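Local coordinates for protein rhizavidin (Rhizobium etli, PDB 3EW2) that binds biotin as a member of the avidin family, holding the ligand at one end of an antiparallel beta-barrel, at residues W19-G24 / D119-V124. Sequence-based numbering, arbitrary orientation.
With BTN (biotin), chain I.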
loop_
_atom_site.group_PDB
_atom_site.type_symbol
_atom_site.label_atom_id
_atom_site.label_comp_id
_atom_site.label_asym_id
_atom_site.label_seq_id
_atom_site.Cartn_x
_atom_site.Cartn_y
_atom_site.Cartn_z
ATOM N N TRP B 19 -1.409 -16.757 1.173
ATOM C CA TRP B 19 -0.926 -16.330 -0.170
ATOM C C TRP B 19 0.562 -16.320 -0.180
ATOM O O TRP B 19 1.126 -15.656 0.687
ATOM C CB TRP B 19 -1.356 -14.888 -0.491
ATOM C CG TRP B 19 -2.824 -14.720 -0.384
ATOM C CD1 TRP B 19 -3.557 -14.504 0.750
ATOM C CD2 TRP B 19 -3.751 -14.794 -1.467
ATOM N NE1 TRP B 19 -4.901 -14.446 0.415
ATOM C CE2 TRP B 19 -5.039 -14.625 -0.933
ATOM C CE3 TRP B 19 -3.613 -15.033 -2.832
ATOM C CZ2 TRP B 19 -6.196 -14.638 -1.732
ATOM C CZ3 TRP B 19 -4.770 -15.068 -3.633
ATOM C CH2 TRP B 19 -6.036 -14.871 -3.069
ATOM N N GLN B 20 1.209 -16.993 -1.152
ATOM C CA GLN B 20 2.709 -17.024 -1.248
ATOM C C GLN B 20 3.235 -16.493 -2.569
ATOM O O GLN B 20 2.683 -16.748 -3.625
ATOM C CB GLN B 20 3.281 -18.460 -1.156
ATOM C CG GLN B 20 3.259 -19.167 0.183
ATOM C CD GLN B 20 4.016 -20.536 0.111
ATOM O OE1 GLN B 20 5.087 -20.691 0.715
ATOM N NE2 GLN B 20 3.458 -21.512 -0.650
ATOM N N ASN B 21 4.357 -15.797 -2.529
ATOM C CA ASN B 21 4.891 -15.322 -3.777
ATOM C C ASN B 21 6.108 -16.176 -4.235
ATOM O O ASN B 21 6.591 -17.057 -3.501
ATOM C CB ASN B 21 5.149 -13.801 -3.732
ATOM C CG ASN B 21 6.260 -13.425 -2.794
ATOM O OD1 ASN B 21 7.141 -14.242 -2.479
ATOM N ND2 ASN B 21 6.229 -12.191 -2.309
ATOM N N GLN B 22 6.578 -15.897 -5.440
ATOM C CA GLN B 22 7.661 -16.623 -6.092
ATOM C C GLN B 22 8.993 -16.500 -5.348
ATOM O O GLN B 22 9.923 -17.290 -5.634
ATOM C CB GLN B 22 7.794 -16.142 -7.554
ATOM C CG GLN B 22 8.324 -14.693 -7.777
ATOM C CD GLN B 22 7.573 -13.574 -6.991
ATOM O OE1 GLN B 22 6.346 -13.490 -7.030
ATOM N NE2 GLN B 22 8.340 -12.706 -6.285
ATOM N N SER B 23 9.108 -15.537 -4.409
ATOM C CA SER B 23 10.347 -15.421 -3.592
ATOM C C SER B 23 10.213 -16.189 -2.273
ATOM O O SER B 23 11.123 -16.114 -1.415
ATOM C CB SER B 23 10.695 -13.950 -3.268
ATOM O OG SER B 23 10.855 -13.132 -4.439
ATOM N N GLY B 24 9.065 -16.848 -2.088
ATOM C CA GLY B 24 8.817 -17.697 -0.895
ATOM C C GLY B 24 8.115 -17.006 0.295
ATOM O O GLY B 24 7.891 -17.613 1.381
ATOM N N ASP B 119 5.648 -9.048 -7.688
ATOM C CA ASP B 119 5.432 -10.227 -6.827
ATOM C C ASP B 119 4.066 -10.742 -7.281
ATOM O O ASP B 119 3.122 -9.942 -7.430
ATOM C CB ASP B 119 5.260 -9.875 -5.333
ATOM C CG ASP B 119 6.579 -9.735 -4.552
ATOM O OD1 ASP B 119 7.697 -9.944 -5.080
ATOM O OD2 ASP B 119 6.490 -9.359 -3.363
ATOM N N THR B 120 3.956 -12.040 -7.537
ATOM C CA THR B 120 2.658 -12.676 -7.805
ATOM C C THR B 120 2.448 -13.675 -6.669
ATOM O O THR B 120 3.345 -14.474 -6.392
ATOM C CB THR B 120 2.635 -13.370 -9.180
ATOM O OG1 THR B 120 3.130 -12.454 -10.153
ATOM C CG2 THR B 120 1.224 -13.773 -9.578
ATOM N N PHE B 121 1.308 -13.540 -5.989
ATOM C CA PHE B 121 0.943 -14.277 -4.814
ATOM C C PHE B 121 -0.053 -15.276 -5.315
ATOM O O PHE B 121 -0.943 -14.903 -6.093
ATOM C CB PHE B 121 0.255 -13.384 -3.750
ATOM C CG PHE B 121 1.185 -12.438 -3.071
ATOM C CD1 PHE B 121 1.392 -11.140 -3.590
ATOM C CD2 PHE B 121 1.881 -12.839 -1.926
ATOM C CE1 PHE B 121 2.300 -10.267 -2.966
ATOM C CE2 PHE B 121 2.797 -11.982 -1.312
ATOM C CZ PHE B 121 3.019 -10.687 -1.829
ATOM N N GLN B 122 0.126 -16.533 -4.894
ATOM C CA GLN B 122 -0.771 -17.626 -5.214
ATOM C C GLN B 122 -1.550 -17.893 -3.960
ATOM O O GLN B 122 -0.974 -17.941 -2.873
ATOM C CB GLN B 122 -0.007 -18.944 -5.543
ATOM C CG GLN B 122 0.786 -18.997 -6.831
ATOM C CD GLN B 122 -0.002 -18.674 -8.066
ATOM O OE1 GLN B 122 -1.191 -19.031 -8.199
ATOM N NE2 GLN B 122 0.659 -18.009 -9.007
ATOM N N TYR B 123 -2.856 -18.070 -4.116
ATOM C CA TYR B 123 -3.661 -18.584 -3.040
ATOM C C TYR B 123 -3.196 -19.987 -2.593
ATOM O O TYR B 123 -2.840 -20.834 -3.404
ATOM C CB TYR B 123 -5.123 -18.576 -3.445
ATOM C CG TYR B 123 -6.006 -19.228 -2.439
ATOM C CD1 TYR B 123 -6.166 -18.680 -1.162
ATOM C CD2 TYR B 123 -6.662 -20.417 -2.747
ATOM C CE1 TYR B 123 -6.967 -19.301 -0.220
ATOM C CE2 TYR B 123 -7.470 -21.056 -1.811
ATOM C CZ TYR B 123 -7.620 -20.492 -0.557
ATOM O OH TYR B 123 -8.409 -21.134 0.359
ATOM N N VAL B 124 -3.149 -20.193 -1.293
ATOM C CA VAL B 124 -2.773 -21.449 -0.736
ATOM C C VAL B 124 -3.921 -21.955 0.148
ATOM O O VAL B 124 -4.320 -21.282 1.088
ATOM C CB VAL B 124 -1.525 -21.271 0.095
ATOM C CG1 VAL B 124 -1.419 -22.383 1.108
ATOM C CG2 VAL B 124 -0.337 -21.228 -0.798
HETATM C C11 BTN I . 13.866 -4.979 3.891
HETATM O O11 BTN I . 14.677 -5.737 3.317
HETATM O O12 BTN I . 14.171 -3.780 4.060
HETATM C C10 BTN I . 12.536 -5.507 4.374
HETATM C C9 BTN I . 12.184 -6.777 3.609
HETATM C C8 BTN I . 12.051 -6.496 2.117
HETATM C C7 BTN I . 11.082 -7.473 1.461
HETATM C C2 BTN I . 10.782 -7.063 0.024
HETATM S S1 BTN I . 9.400 -6.127 -0.012
HETATM C C6 BTN I . 9.022 -6.653 -1.702
HETATM C C5 BTN I . 9.622 -8.022 -1.972
HETATM N N1 BTN I . 8.624 -9.047 -1.734
HETATM C C3 BTN I . 8.926 -9.793 -0.680
HETATM O O3 BTN I . 8.138 -10.858 -0.196
HETATM N N2 BTN I . 10.072 -9.397 -0.144
HETATM C C4 BTN I . 10.651 -8.287 -0.878
HETATM O O HOH W 1 10.448 -10.345 -4.435
#
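Trp19 lays one face of its indole against Tyr123, whose CB sits over the six-membered ring, 3.9 Å from its centroid. With CG anti to the carbonyl carbon (chi1 -56°), the indole lies against the Tyr123 backbone, while the phenol turns an edge toward that same ring in a T-shaped stack with the planes 60° apart. On the same face of the sheet, Phe121 meets Trp19 CB to CB and receives Asn21 CB over its ring, a CH-pi contact of 4.0 Å to the centroid; Asn21 and Phe121 point the same way, side by side. Next to Trp19 and Tyr123, with side chains on the opposite face of the sheet, Gln20 and Gln122 form the hydrogen-bonded antiparallel pair, each backbone N giving a 2.9 Å bond to the other's O.

In the turn after Asn21, Gln22 bends back at chi2 so that its amide grips the other strand twice: OE1 accepts from Thr120 N at 2.8 Å, and NE2 donates to Asp119 OD1 from above the carboxylate plane. The other carboxylate oxygen, Asp119 OD2, takes a nearly straight bond from biotin N1 (2.7 Å, 175°), and Asn21 ND2 donates to the ureido oxygen O3 at 3.1 Å. Asn21 OD1 accepts from Ser23 N, an Asx turn, and from Ser25 N, which together with the ND2 bond to biotin orients the amide. Trp85 also donates to Asp119 OD2, a second-shell hold on the carboxylate. An alanine in place of Asp119 would probably leave biotin N1 and the Trp85 indole N-H without this acceptor and Gln22 NE2 with little more than its weak bond to Ser23 OG.

The contact closes the eight-stranded avidin barrel by joining its first and last strands, 16-21 and 112-124. Strand 26-31 flanks the former and strand 95-107 the latter, while Tyr41 of strand 36-42 touches Asn21, Asp119 and Phe121.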